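Local structure of uncharacterized protein (Bacteroides uniformis, 4Q5K) at residues A[90-95]-A[118-123]; A[43-48]-A[191-196]. The protein is uncharacterised but probably acts as an N-acetylmuramoyl-L-alanine amidase on cell-wall muropeptides, and binds the disaccharide GlcNAc-1,6-anhydro-MurNAc. All coordinates share one frame; numbering follows the deposited sequence.

Contact 1 of 2, residues A[90-95]-A[118-123]. With 2YP ((2R)-2-[[(1R,2S,3R,4R,5R)-4-acetamido-2-[(2S,3R,4R,5S,6R)-3-acetamido-6-(hydroxymethyl)-4,5-bis(oxidanyl)oxan-2-yl]oxy-6,8-dioxabicyclo[3.2.1]octan-3-yl]oxy]propanoic acid), chain B.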
loop_
_atom_site.group_PDB
_atom_site.type_symbol
_atom_site.label_atom_id
_atom_site.label_comp_id
_atom_site.label_asym_id
_atom_site.label_seq_id
_atom_site.Cartn_x
_atom_site.Cartn_y
_atom_site.Cartn_z
ATOM N N TYR A 90 2.666 3.106 8.261
ATOM C CA TYR A 90 1.436 3.816 7.906
ATOM C C TYR A 90 1.466 4.213 6.438
ATOM O O TYR A 90 2.430 4.779 5.948
ATOM C CB TYR A 90 1.271 5.035 8.764
ATOM C CG TYR A 90 0.912 4.723 10.187
ATOM C CD1 TYR A 90 -0.340 4.207 10.511
ATOM C CD2 TYR A 90 1.813 4.973 11.221
ATOM C CE1 TYR A 90 -0.699 3.955 11.823
ATOM C CE2 TYR A 90 1.445 4.711 12.538
ATOM C CZ TYR A 90 0.207 4.213 12.848
ATOM O OH TYR A 90 -0.219 3.998 14.151
ATOM N N ILE A 91 0.376 3.949 5.724
ATOM C CA ILE A 91 0.348 4.196 4.279
ATOM C C ILE A 91 0.468 5.690 3.969
ATOM O O ILE A 91 1.113 6.040 2.991
ATOM C CB ILE A 91 -0.867 3.519 3.626
ATOM C CG1 ILE A 91 -0.779 2.000 3.845
ATOM C CG2 ILE A 91 -0.950 3.842 2.186
ATOM C CD1 ILE A 91 0.539 1.318 3.488
ATOM N N ALA A 92 -0.044 6.594 4.825
ATOM C CA ALA A 92 0.200 8.027 4.556
ATOM C C ALA A 92 1.689 8.301 4.477
ATOM O O ALA A 92 2.142 9.068 3.642
ATOM C CB ALA A 92 -0.413 8.904 5.642
ATOM N N ASP A 93 2.451 7.661 5.358
ATOM C CA ASP A 93 3.913 7.845 5.440
ATOM C C ASP A 93 4.598 7.212 4.225
ATOM O O ASP A 93 5.530 7.778 3.662
ATOM C CB ASP A 93 4.402 7.224 6.760
ATOM C CG ASP A 93 5.683 7.816 7.296
ATOM O OD1 ASP A 93 6.205 8.809 6.746
ATOM O OD2 ASP A 93 6.140 7.251 8.304
ATOM N N TRP A 94 4.150 6.012 3.859
ATOM C CA TRP A 94 4.605 5.270 2.696
ATOM C C TRP A 94 4.400 6.083 1.424
ATOM O O TRP A 94 5.289 6.190 0.582
ATOM C CB TRP A 94 3.815 3.956 2.660
ATOM C CG TRP A 94 4.222 2.927 1.665
ATOM C CD1 TRP A 94 5.079 1.895 1.880
ATOM C CD2 TRP A 94 3.716 2.759 0.326
ATOM N NE1 TRP A 94 5.125 1.096 0.771
ATOM C CE2 TRP A 94 4.308 1.612 -0.198
ATOM C CE3 TRP A 94 2.833 3.478 -0.471
ATOM C CZ2 TRP A 94 4.061 1.166 -1.487
ATOM C CZ3 TRP A 94 2.561 3.002 -1.754
ATOM C CH2 TRP A 94 3.182 1.878 -2.247
ATOM N N ILE A 95 3.222 6.695 1.307
ATOM C CA ILE A 95 2.935 7.582 0.175
ATOM C C ILE A 95 3.918 8.760 0.157
ATOM O O ILE A 95 4.516 9.082 -0.864
ATOM C CB ILE A 95 1.467 8.073 0.190
ATOM C CG1 ILE A 95 0.527 6.897 -0.057
ATOM C CG2 ILE A 95 1.260 9.190 -0.799
ATOM C CD1 ILE A 95 -0.913 7.181 0.264
ATOM N N LEU A 118 -5.789 13.741 8.528
ATOM C CA LEU A 118 -5.257 12.511 9.106
ATOM C C LEU A 118 -5.288 12.566 10.641
ATOM O O LEU A 118 -5.009 13.597 11.258
ATOM C CB LEU A 118 -3.827 12.293 8.631
ATOM C CG LEU A 118 -3.614 12.125 7.135
ATOM C CD1 LEU A 118 -2.119 12.090 6.811
ATOM C CD2 LEU A 118 -4.267 10.873 6.614
ATOM N N SER A 119 -5.668 11.431 11.216
ATOM C CA SER A 119 -5.604 11.205 12.660
ATOM C C SER A 119 -5.064 9.780 12.840
ATOM O O SER A 119 -5.764 8.787 12.619
ATOM C CB SER A 119 -6.977 11.430 13.288
ATOM O OG SER A 119 -6.937 11.188 14.663
ATOM N N ILE A 120 -3.783 9.707 13.207
ATOM C CA ILE A 120 -3.049 8.459 13.167
ATOM C C ILE A 120 -2.474 8.150 14.541
ATOM O O ILE A 120 -1.715 8.936 15.084
ATOM C CB ILE A 120 -1.955 8.512 12.065
ATOM C CG1 ILE A 120 -2.624 8.528 10.666
ATOM C CG2 ILE A 120 -1.012 7.333 12.192
ATOM C CD1 ILE A 120 -1.650 8.661 9.496
ATOM N N SER A 121 -2.887 7.014 15.100
ATOM C CA SER A 121 -2.484 6.579 16.440
ATOM C C SER A 121 -2.736 5.099 16.702
ATOM O O SER A 121 -2.533 4.653 17.804
ATOM C CB SER A 121 -3.231 7.393 17.501
ATOM O OG SER A 121 -4.615 7.199 17.377
ATOM N N TYR A 122 -3.145 4.340 15.700
ATOM C CA TYR A 122 -3.586 2.956 15.897
ATOM C C TYR A 122 -2.527 2.066 16.521
ATOM O O TYR A 122 -2.826 1.321 17.453
ATOM C CB TYR A 122 -4.043 2.352 14.553
ATOM C CG TYR A 122 -4.712 1.003 14.650
ATOM C CD1 TYR A 122 -6.070 0.886 14.877
ATOM C CD2 TYR A 122 -3.967 -0.161 14.536
ATOM C CE1 TYR A 122 -6.667 -0.364 14.980
ATOM C CE2 TYR A 122 -4.561 -1.403 14.629
ATOM C CZ TYR A 122 -5.908 -1.498 14.838
ATOM O OH TYR A 122 -6.496 -2.730 14.919
HETATM N N MSE A 123 -1.307 2.112 16.007
HETATM C CA MSE A 123 -0.288 1.168 16.448
HETATM C C MSE A 123 0.133 1.402 17.897
HETATM O O MSE A 123 0.199 0.452 18.680
HETATM C CB MSE A 123 0.933 1.225 15.548
HETATM C CG MSE A 123 0.631 0.796 14.125
HETATM SE SE MSE A 123 2.149 0.960 12.944
HETATM C CE MSE A 123 3.180 -0.536 13.558
HETATM C C1 2YP B . 0.663 -2.937 7.266
HETATM O O1 2YP B . -0.697 -3.055 7.480
HETATM C C2 2YP B . 1.293 -2.636 8.614
HETATM C C3 2YP B . 2.820 -2.682 8.525
HETATM O O3 2YP B . 3.350 -2.705 9.837
HETATM C C4 2YP B . 3.315 -3.918 7.782
HETATM O OAC 2YP B . -0.797 -2.092 10.464
HETATM C CAB 2YP B . -0.178 -1.153 9.943
HETATM C CAA 2YP B . -0.546 0.272 10.201
HETATM N N2 2YP B . 0.850 -1.341 9.102
HETATM O O4 2YP B . 4.699 -3.758 7.483
HETATM C C5 2YP B . 2.553 -4.089 6.472
HETATM C C6 2YP B . 2.931 -5.352 5.712
HETATM O O6 2YP B . 2.682 -6.544 6.460
HETATM O O5 2YP B . 1.146 -4.160 6.757
HETATM C CA4 2YP B . -1.560 -3.009 6.335
HETATM C CA3 2YP B . -2.898 -3.517 6.864
HETATM O OAH 2YP B . -3.593 -4.203 5.814
HETATM C CAI 2YP B . -3.703 -5.613 6.071
HETATM C CAJ 2YP B . -2.400 -6.300 5.692
HETATM C CAL 2YP B . -4.926 -6.177 5.339
HETATM O OAM 2YP B . -4.978 -7.391 5.097
HETATM O O 2YP B . -5.811 -5.318 5.037
HETATM C CA5 2YP B . -1.658 -1.593 5.764
HETATM O OA5 2YP B . -2.212 -0.713 6.775
HETATM C CA6 2YP B . -2.670 -1.452 4.637
HETATM O OA6 2YP B . -3.890 -1.121 5.325
HETATM C CA1 2YP B . -3.571 -1.056 6.711
HETATM C CA2 2YP B . -3.794 -2.400 7.413
HETATM N NAD 2YP B . -3.624 -2.248 8.850
HETATM C CAE 2YP B . -4.623 -2.270 9.711
HETATM O OAG 2YP B . -5.781 -2.427 9.345
HETATM C CAF 2YP B . -4.256 -2.082 11.154
#

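Contact 2 of 2, residues A[43-48]-A[191-196]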
loop_
_atom_site.group_PDB
_atom_site.type_symbol
_atom_site.label_atom_id
_atom_site.label_comp_id
_atom_site.label_asym_id
_atom_site.label_seq_id
_atom_site.Cartn_x
_atom_site.Cartn_y
_atom_site.Cartn_z
ATOM N N THR A 43 2.381 -5.887 1.085
ATOM C CA THR A 43 3.587 -6.431 0.506
ATOM C C THR A 43 3.398 -6.755 -0.978
ATOM O O THR A 43 4.314 -6.572 -1.773
ATOM C CB THR A 43 4.169 -7.650 1.276
ATOM O OG1 THR A 43 3.333 -8.798 1.106
ATOM C CG2 THR A 43 4.370 -7.353 2.757
ATOM N N LEU A 44 2.192 -7.139 -1.381
ATOM C CA LEU A 44 1.913 -7.362 -2.800
ATOM C C LEU A 44 2.232 -6.102 -3.605
ATOM O O LEU A 44 2.941 -6.140 -4.608
ATOM C CB LEU A 44 0.448 -7.746 -3.026
ATOM C CG LEU A 44 0.027 -7.792 -4.512
ATOM C CD1 LEU A 44 0.796 -8.869 -5.293
ATOM C CD2 LEU A 44 -1.477 -7.990 -4.632
ATOM N N VAL A 45 1.665 -4.979 -3.188
ATOM C CA VAL A 45 1.866 -3.732 -3.906
ATOM C C VAL A 45 3.354 -3.365 -3.919
ATOM O O VAL A 45 3.874 -2.919 -4.934
ATOM C CB VAL A 45 1.014 -2.594 -3.280
ATOM C CG1 VAL A 45 1.442 -1.237 -3.798
ATOM C CG2 VAL A 45 -0.435 -2.859 -3.577
ATOM N N GLU A 46 4.033 -3.540 -2.781
ATOM C CA GLU A 46 5.470 -3.240 -2.720
ATOM C C GLU A 46 6.280 -4.080 -3.709
ATOM O O GLU A 46 7.141 -3.542 -4.421
ATOM C CB GLU A 46 6.013 -3.431 -1.310
ATOM C CG GLU A 46 5.453 -2.440 -0.319
ATOM C CD GLU A 46 6.129 -2.493 1.026
ATOM O OE1 GLU A 46 6.412 -3.615 1.505
ATOM O OE2 GLU A 46 6.366 -1.400 1.574
ATOM N N TYR A 47 6.033 -5.383 -3.774
ATOM C CA TYR A 47 6.776 -6.224 -4.712
ATOM C C TYR A 47 6.496 -5.854 -6.169
ATOM O O TYR A 47 7.390 -5.826 -7.013
ATOM C CB TYR A 47 6.506 -7.716 -4.511
ATOM C CG TYR A 47 6.813 -8.243 -3.131
ATOM C CD1 TYR A 47 8.004 -7.945 -2.483
ATOM C CD2 TYR A 47 5.921 -9.085 -2.491
ATOM C CE1 TYR A 47 8.291 -8.456 -1.224
ATOM C CE2 TYR A 47 6.188 -9.599 -1.223
ATOM C CZ TYR A 47 7.370 -9.269 -0.584
ATOM O OH TYR A 47 7.628 -9.740 0.681
ATOM N N VAL A 48 5.243 -5.550 -6.461
ATOM C CA VAL A 48 4.862 -5.207 -7.812
ATOM C C VAL A 48 5.523 -3.874 -8.212
ATOM O O VAL A 48 6.066 -3.737 -9.296
ATOM C CB VAL A 48 3.344 -5.159 -7.963
ATOM C CG1 VAL A 48 2.942 -4.593 -9.336
ATOM C CG2 VAL A 48 2.760 -6.553 -7.808
HETATM N N MSE A 191 -5.304 -2.122 0.404
HETATM C CA MSE A 191 -4.694 -1.618 -0.826
HETATM C C MSE A 191 -4.813 -2.629 -1.940
HETATM O O MSE A 191 -4.962 -3.828 -1.687
HETATM C CB MSE A 191 -3.173 -1.378 -0.630
HETATM C CG MSE A 191 -2.790 -0.558 0.515
HETATM SE SE MSE A 191 -0.945 -0.354 0.669
HETATM C CE MSE A 191 -0.793 1.030 -0.660
ATOM N N GLY A 192 -4.681 -2.140 -3.168
ATOM C CA GLY A 192 -4.615 -3.002 -4.328
ATOM C C GLY A 192 -4.257 -2.209 -5.570
ATOM O O GLY A 192 -3.852 -1.049 -5.485
ATOM N N ILE A 193 -4.423 -2.860 -6.712
ATOM C CA ILE A 193 -4.035 -2.313 -8.009
ATOM C C ILE A 193 -5.275 -2.220 -8.893
ATOM O O ILE A 193 -6.032 -3.187 -9.008
ATOM C CB ILE A 193 -2.942 -3.182 -8.690
ATOM C CG1 ILE A 193 -1.682 -3.230 -7.812
ATOM C CG2 ILE A 193 -2.608 -2.645 -10.063
ATOM C CD1 ILE A 193 -0.688 -4.288 -8.158
ATOM N N ALA A 194 -5.486 -1.046 -9.490
ATOM C CA ALA A 194 -6.638 -0.821 -10.354
ATOM C C ALA A 194 -6.584 -1.672 -11.620
ATOM O O ALA A 194 -5.552 -1.762 -12.270
ATOM C CB ALA A 194 -6.707 0.650 -10.740
ATOM N N PHE A 195 -7.737 -2.222 -11.998
ATOM C CA PHE A 195 -7.863 -3.034 -13.209
ATOM C C PHE A 195 -9.260 -2.862 -13.782
ATOM O O PHE A 195 -10.229 -3.168 -13.109
ATOM C CB PHE A 195 -7.630 -4.515 -12.864
ATOM C CG PHE A 195 -7.889 -5.456 -13.997
ATOM C CD1 PHE A 195 -7.399 -5.218 -15.265
ATOM C CD2 PHE A 195 -8.608 -6.623 -13.762
ATOM C CE1 PHE A 195 -7.632 -6.109 -16.293
ATOM C CE2 PHE A 195 -8.851 -7.508 -14.793
ATOM C CZ PHE A 195 -8.346 -7.252 -16.044
ATOM N N TYR A 196 -9.346 -2.406 -15.026
ATOM C CA TYR A 196 -10.634 -2.330 -15.728
ATOM C C TYR A 196 -10.925 -3.594 -16.533
ATOM O O TYR A 196 -10.061 -4.070 -17.292
ATOM C CB TYR A 196 -10.643 -1.139 -16.681
ATOM C CG TYR A 196 -10.740 0.199 -16.006
ATOM C CD1 TYR A 196 -11.980 0.756 -15.711
ATOM C CD2 TYR A 196 -9.604 0.905 -15.642
ATOM C CE1 TYR A 196 -12.086 1.983 -15.093
ATOM C CE2 TYR A 196 -9.694 2.143 -15.009
ATOM C CZ TYR A 196 -10.948 2.696 -14.758
ATOM O OH TYR A 196 -11.088 3.923 -14.142
#

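Contact 1 of 2, residues A[90-95]-A[118-123]
The Tyr-90 ring lies between Ile-120 and Met-123, a selenomethionine. On one face the methyl CG2 of Ile-120 sits over the ring centre, 3.3 Å from the centroid of Tyr-90, in a tight CH-pi contact. On the opposite face SE of Met-123 is offset toward the rim, 4.1 Å from the same centroid, in a Met-aromatic contact. Methyl CAA of the sugar 2YP comes obliquely to CD1 of Tyr-90 at 4.0 Å. Tyr-90 is the N-cap residue of helix 91-100, and its ring joins that helix start to the start of helix 122-125. The phenol OH accepts a nearly straight bond from the backbone N of Met-123 (2.9 Å, 165°). The same OH is also hydrogen-bonded to OE2 of Glu-147 on helix 137-150. A phenylalanine here would probably leave both Met-123 N and the Glu-147 carboxylate without this hydroxyl partner. Ile-120 works in two directions. Its CG1 is anti to the carbonyl carbon (chi1 -69°) and carries CD1 toward Ala-92, while CG2 stays on the ring. Beside the sugar, CE2 of Tyr-122 touches 2YP CAF at 3.6 Å. In the first turn of helix 91-100, CB of Ala-92 meets CD1 of Leu-118 at 3.8 Å.

Contact 2 of 2, residues A[43-48]-A[191-196]
Met-191, a selenomethionine, meets Val-45 through the base of its side chain. Its CB lies 4.3 Å from CG2 of Val-45, and its selenium end packs on helix 91-100 instead. The next residue, Gly-192, brings bare backbone against the helix. Its CA is 4.2 Å from Val-45 CG2, and a CB at this position would point away from helix 41-53. This is where the two backbones come nearest: the CA atoms of Val-45 and Gly-192 are 6.5 Å apart. Helix 43-48 passes strand 191-196 at 8.2 Å between axes, with an angle of 48° between their directions. In clan CA peptidases a helix that starts at the catalytic cysteine packs on an antiparallel sheet that carries the catalytic histidine. Helix 41-53 on strand 188-197 is consistent with that fold. Ile-193 then turns its side chain toward the helix again. Its CG1 is 4.4 Å from CG2 of Val-45, a loose contact. With CG1 anti to the carbonyl carbon and the chain extended beyond it (chi2 165°), CD1 reaches Val-48. The two side chains meet tip to tip, and CD1 of Ile-193 lies 3.8 Å from CG1 of Val-48. No hydrogen bond crosses the interface; the touching residues are buried and the contact is wholly apolar. Past Ile-193 the strand moves away from the helix.

Overall arrangement
The segments come in the order 43-48, 90-95, 118-123, 191-196, so contact 1 falls within the chain span bridged by contact 2. Their centres are about 18 Å apart, and all four segments belong to the amidase-like part of the chain. Helix 91-100 links them. Trp-94 packs on Val-45 and Met-191, and its NE1 is probably hydrogen-bonded to OE2 of Glu-46. CD1 of Ile-91 also meets SE of Met-191 at 3.6 Å. Two helices and strand 188-197 of the main antiparallel sheet thus share one buried interior. Both contacts border the sugar 2YP: Tyr-90, Tyr-122 and Met-123 touch it from contact 1, and Thr-43 and Met-191 lie against it from contact 2.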